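Long-range contacts in MoaD/ThiS family protein (Mycobacterium tuberculosis, PDB 6JBZ), which probably acts as the small sulfur-carrier subunit of molybdopterin synthase in molybdenum cofactor biosynthesis, as other MoaD proteins do: residues Ile11-Arg16 with Val32-Gly37; Arg22-Ala27 with Asp51-Thr56; Thr39-Ile44 with Arg71-Ala76; Leu64-Val69 with Gly80-Val85. One frame throughout, in Å; residues are numbered along the deposited sequence.

In the fold
The chain has the beta-grasp fold of the ubiquitin superfamily, a mixed sheet with helix 40-50 packed against it. Contacts 1 and 4 are partly buried pairings within this sheet. They meet where strand 11-17 runs parallel to strand 82-86, with a salt bridge from Arg16 to Asp84. Contact 1 relies on backbone bonds and aliphatic packing, whereas contact 4 adds a carboxylate-guanidinium pair. Contacts 2 and 3 lie at the surface, on opposite sides of the chain's centre. Contact 2 packs two short helices through alanine methyls against Leu54 and the aliphatic part of Arg53. Contact 3 closes a helix N-terminus with loop carbonyls, and Leu43 of its helix packs on both sheet contacts.

Contact 1. Residues Ile11-Arg16 with Val32-Gly37; sequences IQVTVR and VTLRSG
Val13 and Leu34 meet on the inner face of an antiparallel strand pair. Val13 CG2 lies 3.6 Å from Leu34 CD1, and the two side chains cross at about a right angle. The same methyl reaches Val32 CB at 4.1 Å. With CG1 anti to the carbonyl carbon (chi1 -63°), CG2 takes the place between the backbone N and the carbonyl carbon. Farther along, Val15 CG2 touches Val32 CG2 at 3.8 Å, so aliphatic contacts follow one another along this face. Four backbone bonds fix the register. Ile11 and Leu34 exchange one pair, with Leu34 N to Ile11 O at 2.7 Å. Val13 and Val32 exchange the other, with Val13 N to Val32 O at 2.8 Å. Between these two hydrogen-bonded pairs lies the non-hydrogen-bonded pair Gln12 and Thr33.

The opposite face is looser and turned to solvent. There Gln12 CG approaches Thr33 OG1 at only 4.0 Å, and the pair covers little surface. Beyond the strand, Ile11 still packs on the departing chain, with CG2 3.7 Å from Ser36 OG. The guanidinium of Arg35 forms a salt bridge with Glu42 of helix 40-50.

Within this chain strand 29-34 is an outermost strand of the sheet, and strand 11-17 separates it from strand 82-86. Leu43 of helix 40-50 covers Val13, Val15, Val32 and Leu34, while Leu77 covers Ile11 and Leu34.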
loop_
_atom_site.group_PDB
_atom_site.type_symbol
_atom_site.label_atom_id
_atom_site.label_comp_id
_atom_site.label_asym_id
_atom_site.label_seq_id
_atom_site.Cartn_x
_atom_site.Cartn_y
_atom_site.Cartn_z
ATOM N N ILE B 11 -5.822 33.805 -40.772
ATOM C CA ILE B 11 -6.565 32.672 -40.339
ATOM C C ILE B 11 -6.925 32.855 -38.898
ATOM O O ILE B 11 -6.304 33.578 -38.179
ATOM C CB ILE B 11 -5.780 31.390 -40.504
ATOM C CG1 ILE B 11 -4.467 31.472 -39.782
ATOM C CG2 ILE B 11 -5.531 31.132 -41.954
ATOM C CD1 ILE B 11 -3.942 30.130 -39.379
ATOM N N GLN B 12 -7.969 32.178 -38.501
ATOM C CA GLN B 12 -8.473 32.256 -37.172
ATOM C C GLN B 12 -8.284 30.908 -36.552
ATOM O O GLN B 12 -8.505 29.920 -37.178
ATOM C CB GLN B 12 -9.930 32.598 -37.241
ATOM C CG GLN B 12 -10.440 33.378 -36.069
ATOM C CD GLN B 12 -11.871 33.763 -36.258
ATOM O OE1 GLN B 12 -12.289 34.004 -37.363
ATOM N NE2 GLN B 12 -12.619 33.820 -35.190
ATOM N N VAL B 13 -7.813 30.875 -35.328
ATOM C CA VAL B 13 -7.681 29.638 -34.601
ATOM C C VAL B 13 -8.300 29.778 -33.235
ATOM O O VAL B 13 -8.458 30.846 -32.745
ATOM C CB VAL B 13 -6.222 29.188 -34.441
ATOM C CG1 VAL B 13 -5.579 28.905 -35.767
ATOM C CG2 VAL B 13 -5.432 30.173 -33.633
ATOM N N THR B 14 -8.672 28.666 -32.647
ATOM C CA THR B 14 -9.170 28.665 -31.308
ATOM C C THR B 14 -8.119 28.169 -30.357
ATOM O O THR B 14 -7.642 27.098 -30.507
ATOM C CB THR B 14 -10.369 27.753 -31.166
ATOM O OG1 THR B 14 -11.388 28.176 -32.055
ATOM C CG2 THR B 14 -10.900 27.833 -29.800
ATOM N N VAL B 15 -7.762 28.987 -29.386
ATOM C CA VAL B 15 -6.987 28.567 -28.225
ATOM C C VAL B 15 -7.945 28.145 -27.114
ATOM O O VAL B 15 -8.795 28.929 -26.709
ATOM C CB VAL B 15 -6.058 29.692 -27.688
ATOM C CG1 VAL B 15 -5.345 29.242 -26.416
ATOM C CG2 VAL B 15 -5.059 30.118 -28.740
ATOM N N ARG B 16 -7.820 26.910 -26.639
ATOM C CA ARG B 16 -8.481 26.494 -25.405
ATOM C C ARG B 16 -7.480 26.442 -24.252
ATOM O O ARG B 16 -6.474 25.739 -24.322
ATOM C CB ARG B 16 -9.151 25.139 -25.576
ATOM C CG ARG B 16 -10.116 25.095 -26.720
ATOM C CD ARG B 16 -10.941 23.834 -26.673
ATOM N NE ARG B 16 -10.106 22.639 -26.550
ATOM C CZ ARG B 16 -10.586 21.421 -26.305
ATOM N NH1 ARG B 16 -11.894 21.241 -26.167
ATOM N NH2 ARG B 16 -9.762 20.382 -26.196
ATOM N N VAL B 32 -8.171 33.499 -32.110
ATOM C CA VAL B 32 -7.020 34.349 -32.415
ATOM C C VAL B 32 -6.800 34.433 -33.928
ATOM O O VAL B 32 -6.803 33.412 -34.610
ATOM C CB VAL B 32 -5.738 33.810 -31.735
ATOM C CG1 VAL B 32 -4.570 34.791 -31.891
ATOM C CG2 VAL B 32 -6.009 33.500 -30.270
ATOM N N THR B 33 -6.623 35.640 -34.455
ATOM C CA THR B 33 -6.336 35.814 -35.881
ATOM C C THR B 33 -4.832 35.946 -36.163
ATOM O O THR B 33 -4.140 36.759 -35.564
ATOM C CB THR B 33 -7.051 37.040 -36.452
ATOM O OG1 THR B 33 -8.461 36.817 -36.439
ATOM C CG2 THR B 33 -6.605 37.292 -37.894
ATOM N N LEU B 34 -4.328 35.134 -37.077
ATOM C CA LEU B 34 -2.931 35.218 -37.465
ATOM C C LEU B 34 -2.774 35.230 -38.989
ATOM O O LEU B 34 -3.722 34.963 -39.728
ATOM C CB LEU B 34 -2.147 34.053 -36.875
ATOM C CG LEU B 34 -2.344 33.677 -35.411
ATOM C CD1 LEU B 34 -3.130 32.400 -35.335
ATOM C CD2 LEU B 34 -1.009 33.511 -34.715
ATOM N N ARG B 35 -1.574 35.553 -39.451
ATOM C CA ARG B 35 -1.217 35.428 -40.853
ATOM C C ARG B 35 -1.403 33.991 -41.281
ATOM O O ARG B 35 -1.335 33.094 -40.443
ATOM C CB ARG B 35 0.227 35.861 -41.076
ATOM C CG ARG B 35 1.242 34.816 -40.646
ATOM C CD ARG B 35 2.660 35.341 -40.739
ATOM N NE ARG B 35 3.640 34.321 -40.375
ATOM C CZ ARG B 35 4.090 33.370 -41.196
ATOM N NH1 ARG B 35 3.650 33.290 -42.446
ATOM N NH2 ARG B 35 4.985 32.495 -40.769
ATOM N N SER B 36 -1.668 33.754 -42.564
ATOM C CA SER B 36 -1.644 32.382 -43.079
ATOM C C SER B 36 -0.261 31.789 -42.877
ATOM O O SER B 36 0.749 32.443 -43.153
ATOM C CB SER B 36 -2.017 32.324 -44.562
ATOM O OG SER B 36 -3.418 32.437 -44.742
ATOM N N GLY B 37 -0.208 30.559 -42.378
ATOM C CA GLY B 37 1.070 29.889 -42.206
ATOM C C GLY B 37 1.759 30.246 -40.898
ATOM O O GLY B 37 2.884 29.801 -40.640
#

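Contact 2. Residues Arg22-Ala27 with Asp51-Thr56; sequences RAAAGA and DVRLAT
Asp51, whose side chain points toward Ala24, accepts Ala55 N at its backbone O at 3.1 Å. Its carboxylate holds the same helix end a second way. Asp51 is the N-cap of helix 52-58, and OD2 takes Leu54 N at 3.2 Å. The N-H meets this oxygen from above the carboxylate plane, 40° out of it. OD2 also comes within 3.5 Å of Ala24 O. Both are acceptors, so this is a contact and not a bond.

Apolar groups make up the rest. Ala24 has the largest share of the buried surface, and its methyl sits over the first turn of the second helix. Ala24 CB touches Arg53 CG at 3.7 Å and Leu54 CB at 4.0 Å. Arg53 CG is anti to its backbone N (chi1 162°), and beyond it the chain bends. The guanidinium then goes on to bond the backbone of a chain of another protein. Leu54 CD1 reaches past Ala24 to Ala25 CB at 4.2 Å. The small alanines let the backbones come close, with Ala24 CA and Leu54 CA 5.0 Å apart.

Helix 19-25 ends here, and Gly26 leaves helical angles with a positive phi. The contact joins the last turn of helix 19-25 to the first turn of helix 52-58. Arg22 and Ala25 pack on Tyr17 of strand 11-17, and helix 52-58 leads to strand 62-65.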
loop_
_atom_site.group_PDB
_atom_site.type_symbol
_atom_site.label_atom_id
_atom_site.label_comp_id
_atom_site.label_asym_id
_atom_site.label_seq_id
_atom_site.Cartn_x
_atom_site.Cartn_y
_atom_site.Cartn_z
ATOM N N ARG B 22 -5.752 29.107 -18.057
ATOM C CA ARG B 22 -7.094 29.663 -18.130
ATOM C C ARG B 22 -7.291 30.788 -17.111
ATOM O O ARG B 22 -7.867 31.832 -17.428
ATOM C CB ARG B 22 -8.142 28.576 -17.911
ATOM C CG ARG B 22 -9.556 29.122 -17.873
ATOM C CD ARG B 22 -10.574 28.022 -17.778
ATOM N NE ARG B 22 -11.909 28.601 -17.723
ATOM C CZ ARG B 22 -13.005 28.005 -18.177
ATOM N NH1 ARG B 22 -12.923 26.800 -18.727
ATOM N NH2 ARG B 22 -14.182 28.618 -18.088
ATOM N N ALA B 23 -6.814 30.569 -15.891
ATOM C CA ALA B 23 -6.853 31.602 -14.868
ATOM C C ALA B 23 -6.118 32.870 -15.332
ATOM O O ALA B 23 -6.657 33.972 -15.211
ATOM C CB ALA B 23 -6.255 31.079 -13.551
ATOM N N ALA B 24 -4.913 32.716 -15.887
ATOM C CA ALA B 24 -4.088 33.873 -16.220
ATOM C C ALA B 24 -4.585 34.556 -17.488
ATOM O O ALA B 24 -4.400 35.755 -17.653
ATOM C CB ALA B 24 -2.628 33.479 -16.362
ATOM N N ALA B 25 -5.228 33.798 -18.374
ATOM C CA ALA B 25 -5.772 34.370 -19.614
ATOM C C ALA B 25 -7.095 35.082 -19.393
ATOM O O ALA B 25 -7.508 35.893 -20.216
ATOM C CB ALA B 25 -5.962 33.291 -20.680
ATOM N N GLY B 26 -7.777 34.753 -18.304
ATOM C CA GLY B 26 -9.077 35.331 -18.040
ATOM C C GLY B 26 -10.214 34.704 -18.824
ATOM O O GLY B 26 -11.314 35.247 -18.843
ATOM N N ALA B 27 -9.972 33.565 -19.467
ATOM C CA ALA B 27 -11.022 32.932 -20.277
ATOM C C ALA B 27 -10.652 31.505 -20.657
ATOM O O ALA B 27 -9.472 31.160 -20.719
ATOM C CB ALA B 27 -11.298 33.752 -21.535
ATOM N N ASP B 51 0.344 39.425 -21.919
ATOM C CA ASP B 51 0.267 39.355 -20.485
ATOM C C ASP B 51 1.467 38.758 -19.807
ATOM O O ASP B 51 1.757 37.628 -20.011
ATOM C CB ASP B 51 -0.935 38.522 -20.098
ATOM C CG ASP B 51 -1.352 38.749 -18.698
ATOM O OD1 ASP B 51 -1.490 39.896 -18.326
ATOM O OD2 ASP B 51 -1.533 37.804 -17.957
ATOM N N VAL B 52 2.077 39.475 -18.893
ATOM C CA VAL B 52 3.246 38.977 -18.200
ATOM C C VAL B 52 3.040 37.725 -17.362
ATOM O O VAL B 52 3.870 36.865 -17.381
ATOM C CB VAL B 52 3.803 40.065 -17.296
ATOM C CG1 VAL B 52 5.011 39.613 -16.538
ATOM C CG2 VAL B 52 4.161 41.260 -18.107
ATOM N N ARG B 53 1.963 37.643 -16.599
ATOM C CA ARG B 53 1.639 36.458 -15.834
ATOM C C ARG B 53 1.335 35.255 -16.680
ATOM O O ARG B 53 1.747 34.179 -16.377
ATOM C CB ARG B 53 0.494 36.737 -14.871
ATOM C CG ARG B 53 -0.245 35.526 -14.319
ATOM C CD ARG B 53 0.596 34.715 -13.356
ATOM N NE ARG B 53 -0.081 33.542 -12.830
ATOM C CZ ARG B 53 0.539 32.440 -12.423
ATOM N NH1 ARG B 53 1.853 32.353 -12.496
ATOM N NH2 ARG B 53 -0.162 31.420 -11.954
ATOM N N LEU B 54 0.598 35.450 -17.746
ATOM C CA LEU B 54 0.244 34.372 -18.616
ATOM C C LEU B 54 1.442 33.771 -19.296
ATOM O O LEU B 54 1.490 32.604 -19.534
ATOM C CB LEU B 54 -0.803 34.797 -19.615
ATOM C CG LEU B 54 -1.091 33.832 -20.735
ATOM C CD1 LEU B 54 -1.840 32.617 -20.284
ATOM C CD2 LEU B 54 -1.803 34.483 -21.863
ATOM N N ALA B 55 2.391 34.611 -19.645
ATOM C CA ALA B 55 3.617 34.197 -20.243
ATOM C C ALA B 55 4.397 33.274 -19.340
ATOM O O ALA B 55 4.911 32.292 -19.776
ATOM C CB ALA B 55 4.434 35.418 -20.530
ATOM N N THR B 56 4.459 33.590 -18.065
ATOM C CA THR B 56 5.135 32.772 -17.102
ATOM C C THR B 56 4.516 31.409 -16.974
ATOM O O THR B 56 5.194 30.422 -16.949
ATOM C CB THR B 56 5.080 33.434 -15.746
ATOM O OG1 THR B 56 5.652 34.723 -15.839
ATOM C CG2 THR B 56 5.848 32.675 -14.789
#

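Contact 3. Residues Thr39-Ile44 with Arg71-Ala76; sequences TVAELI and RDDAVA
Asp73 has the most surface buried in this contact, and it meets the start of helix 40-50 with backbone and side chain together. Its O accepts Ala41 N at 2.9 Å, with the donor in the carbonyl plane. Its carboxylate lies beside the Ala41 methyl, CG to CB 3.9 Å, with CG standing between the backbone N and carbonyl carbon of Asp73 (chi1 63°). Asp73 CB lies 4.1 Å from Val40 CG1.

Val40 adds the second bond. Its N points at Val75 O over 3.2 Å, and the donor lies nearly along the C=O axis at 177°. Val40 CG2 packs on Val75 CG1 at 4.0 Å.

These bonds complete an N-terminal cap. Thr39 is the N-cap residue and forms a capping box with Glu42: Glu42 N gives to Thr39 OG1 at 3.0 Å, while the return bond from Thr39 N to Glu42 OE2 is weak. Helical N-H groups that have no preceding turn to bond to are thus supplied by a threonine hydroxyl and two loop carbonyls. The loop presents these carbonyls through a type I turn from Asp72 to Val75. On its other branch, Thr39 CG2 rests against Ala74 O at 3.3 Å.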
loop_
_atom_site.group_PDB
_atom_site.type_symbol
_atom_site.label_atom_id
_atom_site.label_comp_id
_atom_site.label_asym_id
_atom_site.label_seq_id
_atom_site.Cartn_x
_atom_site.Cartn_y
_atom_site.Cartn_z
ATOM N N THR B 39 3.051 30.120 -37.250
ATOM C CA THR B 39 3.452 28.936 -36.516
ATOM C C THR B 39 2.849 28.905 -35.109
ATOM O O THR B 39 2.365 29.924 -34.586
ATOM C CB THR B 39 4.986 28.831 -36.404
ATOM O OG1 THR B 39 5.504 29.973 -35.713
ATOM C CG2 THR B 39 5.606 28.744 -37.777
ATOM N N VAL B 40 2.871 27.721 -34.502
ATOM C CA VAL B 40 2.491 27.580 -33.106
ATOM C C VAL B 40 3.370 28.505 -32.259
ATOM O O VAL B 40 2.913 29.093 -31.277
ATOM C CB VAL B 40 2.608 26.111 -32.640
ATOM C CG1 VAL B 40 2.661 26.020 -31.132
ATOM C CG2 VAL B 40 1.439 25.313 -33.158
ATOM N N ALA B 41 4.620 28.665 -32.667
ATOM C CA ALA B 41 5.527 29.572 -31.977
ATOM C C ALA B 41 5.069 31.039 -32.057
ATOM O O ALA B 41 5.129 31.775 -31.066
ATOM C CB ALA B 41 6.923 29.429 -32.537
ATOM N N GLU B 42 4.622 31.467 -33.233
ATOM C CA GLU B 42 4.176 32.841 -33.400
ATOM C C GLU B 42 2.920 33.102 -32.588
ATOM O O GLU B 42 2.732 34.214 -32.093
ATOM C CB GLU B 42 3.912 33.162 -34.864
ATOM C CG GLU B 42 5.138 33.233 -35.743
ATOM C CD GLU B 42 4.752 33.405 -37.200
ATOM O OE1 GLU B 42 3.912 34.285 -37.491
ATOM O OE2 GLU B 42 5.260 32.654 -38.050
ATOM N N LEU B 43 2.061 32.086 -32.482
ATOM C CA LEU B 43 0.828 32.159 -31.692
ATOM C C LEU B 43 1.124 32.321 -30.198
ATOM O O LEU B 43 0.616 33.247 -29.542
ATOM C CB LEU B 43 -0.028 30.904 -31.917
ATOM C CG LEU B 43 -1.300 30.721 -31.076
ATOM C CD1 LEU B 43 -2.350 31.806 -31.407
ATOM C CD2 LEU B 43 -1.891 29.325 -31.245
ATOM N N ILE B 44 1.943 31.420 -29.661
ATOM C CA ILE B 44 2.294 31.444 -28.248
ATOM C C ILE B 44 3.042 32.729 -27.904
ATOM O O ILE B 44 2.795 33.340 -26.864
ATOM C CB ILE B 44 3.148 30.212 -27.855
ATOM C CG1 ILE B 44 2.321 28.940 -27.957
ATOM C CG2 ILE B 44 3.709 30.347 -26.437
ATOM C CD1 ILE B 44 3.181 27.689 -28.018
ATOM N N ARG B 71 4.981 18.635 -31.184
ATOM C CA ARG B 71 6.361 18.298 -30.828
ATOM C C ARG B 71 7.348 19.345 -31.328
ATOM O O ARG B 71 8.450 19.469 -30.814
ATOM C CB ARG B 71 6.739 16.918 -31.372
ATOM C CG ARG B 71 5.744 15.826 -31.026
ATOM C CD ARG B 71 6.376 14.719 -30.197
ATOM N NE ARG B 71 5.355 13.913 -29.521
ATOM C CZ ARG B 71 5.155 13.886 -28.201
ATOM N NH1 ARG B 71 5.919 14.609 -27.382
ATOM N NH2 ARG B 71 4.192 13.121 -27.698
ATOM N N ASP B 72 6.941 20.106 -32.333
ATOM C CA ASP B 72 7.800 21.119 -32.928
ATOM C C ASP B 72 6.980 22.383 -33.095
ATOM O O ASP B 72 6.038 22.404 -33.883
ATOM C CB ASP B 72 8.348 20.622 -34.273
ATOM C CG ASP B 72 9.042 21.710 -35.074
ATOM O OD1 ASP B 72 9.788 22.527 -34.479
ATOM O OD2 ASP B 72 8.843 21.739 -36.313
ATOM N N ASP B 73 7.319 23.434 -32.350
ATOM C CA ASP B 73 6.505 24.652 -32.387
ATOM C C ASP B 73 6.739 25.464 -33.666
ATOM O O ASP B 73 6.256 26.586 -33.799
ATOM C CB ASP B 73 6.756 25.528 -31.143
ATOM C CG ASP B 73 8.186 26.045 -31.047
ATOM O OD1 ASP B 73 8.983 25.831 -31.984
ATOM O OD2 ASP B 73 8.512 26.688 -30.024
ATOM N N ALA B 74 7.482 24.894 -34.605
ATOM C CA ALA B 74 7.736 25.568 -35.873
ATOM C C ALA B 74 6.712 25.113 -36.895
ATOM O O ALA B 74 6.696 25.599 -38.022
ATOM C CB ALA B 74 9.149 25.290 -36.363
ATOM N N VAL B 75 5.856 24.179 -36.490
ATOM C CA VAL B 75 4.820 23.672 -37.377
ATOM C C VAL B 75 3.802 24.783 -37.627
ATOM O O VAL B 75 3.512 25.580 -36.729
ATOM C CB VAL B 75 4.128 22.402 -36.800
ATOM C CG1 VAL B 75 3.449 22.698 -35.469
ATOM C CG2 VAL B 75 3.131 21.831 -37.808
ATOM N N ALA B 76 3.284 24.836 -38.850
ATOM C CA ALA B 76 2.340 25.867 -39.267
ATOM C C ALA B 76 0.918 25.510 -38.894
ATOM O O ALA B 76 0.560 24.344 -38.859
ATOM C CB ALA B 76 2.432 26.095 -40.765
#

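Contact 4. Residues Leu64-Val69 with Gly80-Val85; sequences LRDGIV and GDTIDV
Arg65 reaches Asp81 because its CG is anti to the backbone N (chi1 169°) and its chain stays extended as far as NE. Asp81 CG stands beside its backbone N (chi1 -86°). The guanidinium comes side-on and grips one oxygen with two nitrogens. NE lies 2.8 Å from Asp81 OD2, and NH2 3.2 Å from the same atom. OD2 is in the guanidinium plane, but the carboxylate plane is turned 66° from it. NE meets OD2 from above the carboxylate plane, while NH2 meets its syn lone pair. Ser78 N is a further donor to this oxygen.

Nearer the backbone, Arg65 CB packs on Ile83 CD1 at 3.8 Å. Leu64 and Asp84 form a hydrogen-bonded pair, with CB atoms 3.7 Å apart, where strand 62-65 runs antiparallel to strand 82-86 in the beta-grasp sheet. Past the strand, Asp66 continues the pairing: its N gives to Thr82 O at 3.0 Å, and its OD1 accepts Thr82 N at 2.9 Å. Asp66 is the second residue of the type I' turn from Arg65 to Ile68, which leads into strand 68-69.

Asp66 OD2 and Asp81 OD1 lie 3.7 Å apart. Arg65 probably offsets the repulsion between these carboxylates and helps keep Asp81 ionised.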
loop_
_atom_site.group_PDB
_atom_site.type_symbol
_atom_site.label_atom_id
_atom_site.label_comp_id
_atom_site.label_asym_id
_atom_site.label_seq_id
_atom_site.Cartn_x
_atom_site.Cartn_y
_atom_site.Cartn_z
ATOM N N LEU B 64 -1.496 20.979 -27.305
ATOM C CA LEU B 64 -2.057 20.048 -28.264
ATOM C C LEU B 64 -2.546 20.803 -29.496
ATOM O O LEU B 64 -2.858 21.993 -29.430
ATOM C CB LEU B 64 -3.209 19.255 -27.664
ATOM C CG LEU B 64 -2.988 18.450 -26.388
ATOM C CD1 LEU B 64 -4.291 17.759 -26.030
ATOM C CD2 LEU B 64 -1.851 17.462 -26.562
ATOM N N ARG B 65 -2.628 20.106 -30.619
ATOM C CA ARG B 65 -3.221 20.685 -31.806
ATOM C C ARG B 65 -4.188 19.700 -32.409
ATOM O O ARG B 65 -3.772 18.660 -32.907
ATOM C CB ARG B 65 -2.144 21.061 -32.805
ATOM C CG ARG B 65 -2.683 21.414 -34.156
ATOM C CD ARG B 65 -1.524 21.665 -35.068
ATOM N NE ARG B 65 -1.956 22.111 -36.380
ATOM C CZ ARG B 65 -1.510 21.585 -37.510
ATOM N NH1 ARG B 65 -0.624 20.594 -37.459
ATOM N NH2 ARG B 65 -1.945 22.052 -38.679
ATOM N N ASP B 66 -5.476 20.015 -32.343
ATOM C CA ASP B 66 -6.507 19.062 -32.720
ATOM C C ASP B 66 -6.264 17.697 -32.060
ATOM O O ASP B 66 -6.476 16.631 -32.657
ATOM C CB ASP B 66 -6.572 18.932 -34.241
ATOM C CG ASP B 66 -7.138 20.164 -34.894
ATOM O OD1 ASP B 66 -7.406 21.139 -34.158
ATOM O OD2 ASP B 66 -7.309 20.164 -36.131
ATOM N N GLY B 67 -5.795 17.745 -30.821
ATOM C CA GLY B 67 -5.690 16.550 -30.015
ATOM C C GLY B 67 -4.279 16.048 -29.853
ATOM O O GLY B 67 -3.987 15.360 -28.879
ATOM N N ILE B 68 -3.395 16.389 -30.788
ATOM C CA ILE B 68 -2.076 15.776 -30.816
ATOM C C ILE B 68 -1.017 16.661 -30.198
ATOM O O ILE B 68 -0.991 17.860 -30.449
ATOM C CB ILE B 68 -1.665 15.433 -32.252
ATOM C CG1 ILE B 68 -2.735 14.573 -32.910
ATOM C CG2 ILE B 68 -0.304 14.730 -32.276
ATOM C CD1 ILE B 68 -2.492 14.385 -34.374
ATOM N N VAL B 69 -0.137 16.075 -29.393
ATOM C CA VAL B 69 0.940 16.858 -28.809
ATOM C C VAL B 69 1.793 17.516 -29.882
ATOM O O VAL B 69 2.318 16.853 -30.766
ATOM C CB VAL B 69 1.847 16.015 -27.934
ATOM C CG1 VAL B 69 2.790 16.921 -27.167
ATOM C CG2 VAL B 69 1.019 15.169 -27.000
ATOM N N GLY B 80 -9.176 27.074 -38.496
ATOM C CA GLY B 80 -10.053 26.168 -37.789
ATOM C C GLY B 80 -9.340 25.320 -36.755
ATOM O O GLY B 80 -9.990 24.652 -35.950
ATOM N N ASP B 81 -8.010 25.327 -36.776
ATOM C CA ASP B 81 -7.232 24.589 -35.774
ATOM C C ASP B 81 -7.645 24.931 -34.343
ATOM O O ASP B 81 -8.097 26.048 -34.056
ATOM C CB ASP B 81 -5.743 24.869 -35.932
ATOM C CG ASP B 81 -5.083 23.969 -36.943
ATOM O OD1 ASP B 81 -5.796 23.199 -37.612
ATOM O OD2 ASP B 81 -3.844 24.034 -37.065
ATOM N N THR B 82 -7.494 23.958 -33.452
ATOM C CA THR B 82 -7.687 24.204 -32.033
ATOM C C THR B 82 -6.411 23.886 -31.291
ATOM O O THR B 82 -5.844 22.800 -31.438
ATOM C CB THR B 82 -8.824 23.382 -31.450
ATOM O OG1 THR B 82 -10.021 23.667 -32.177
ATOM C CG2 THR B 82 -9.021 23.731 -29.976
ATOM N N ILE B 83 -5.957 24.847 -30.499
ATOM C CA ILE B 83 -4.731 24.685 -29.743
ATOM C C ILE B 83 -5.043 24.608 -28.252
ATOM O O ILE B 83 -5.465 25.595 -27.646
ATOM C CB ILE B 83 -3.758 25.836 -30.023
ATOM C CG1 ILE B 83 -3.566 25.988 -31.523
ATOM C CG2 ILE B 83 -2.425 25.586 -29.365
ATOM C CD1 ILE B 83 -2.911 24.773 -32.149
ATOM N N ASP B 84 -4.853 23.427 -27.671
ATOM C CA ASP B 84 -5.019 23.235 -26.238
ATOM C C ASP B 84 -3.763 23.653 -25.479
ATOM O O ASP B 84 -2.648 23.287 -25.854
ATOM C CB ASP B 84 -5.349 21.775 -25.937
ATOM C CG ASP B 84 -6.791 21.441 -26.211
ATOM O OD1 ASP B 84 -7.525 22.311 -26.729
ATOM O OD2 ASP B 84 -7.192 20.300 -25.910
ATOM N N VAL B 85 -3.950 24.423 -24.415
ATOM C CA VAL B 85 -2.839 24.906 -23.606
ATOM C C VAL B 85 -2.840 24.169 -22.274
ATOM O O VAL B 85 -3.737 24.381 -21.452
ATOM C CB VAL B 85 -2.950 26.427 -23.371
ATOM C CG1 VAL B 85 -1.857 26.916 -22.451
ATOM C CG2 VAL B 85 -2.895 27.158 -24.686
#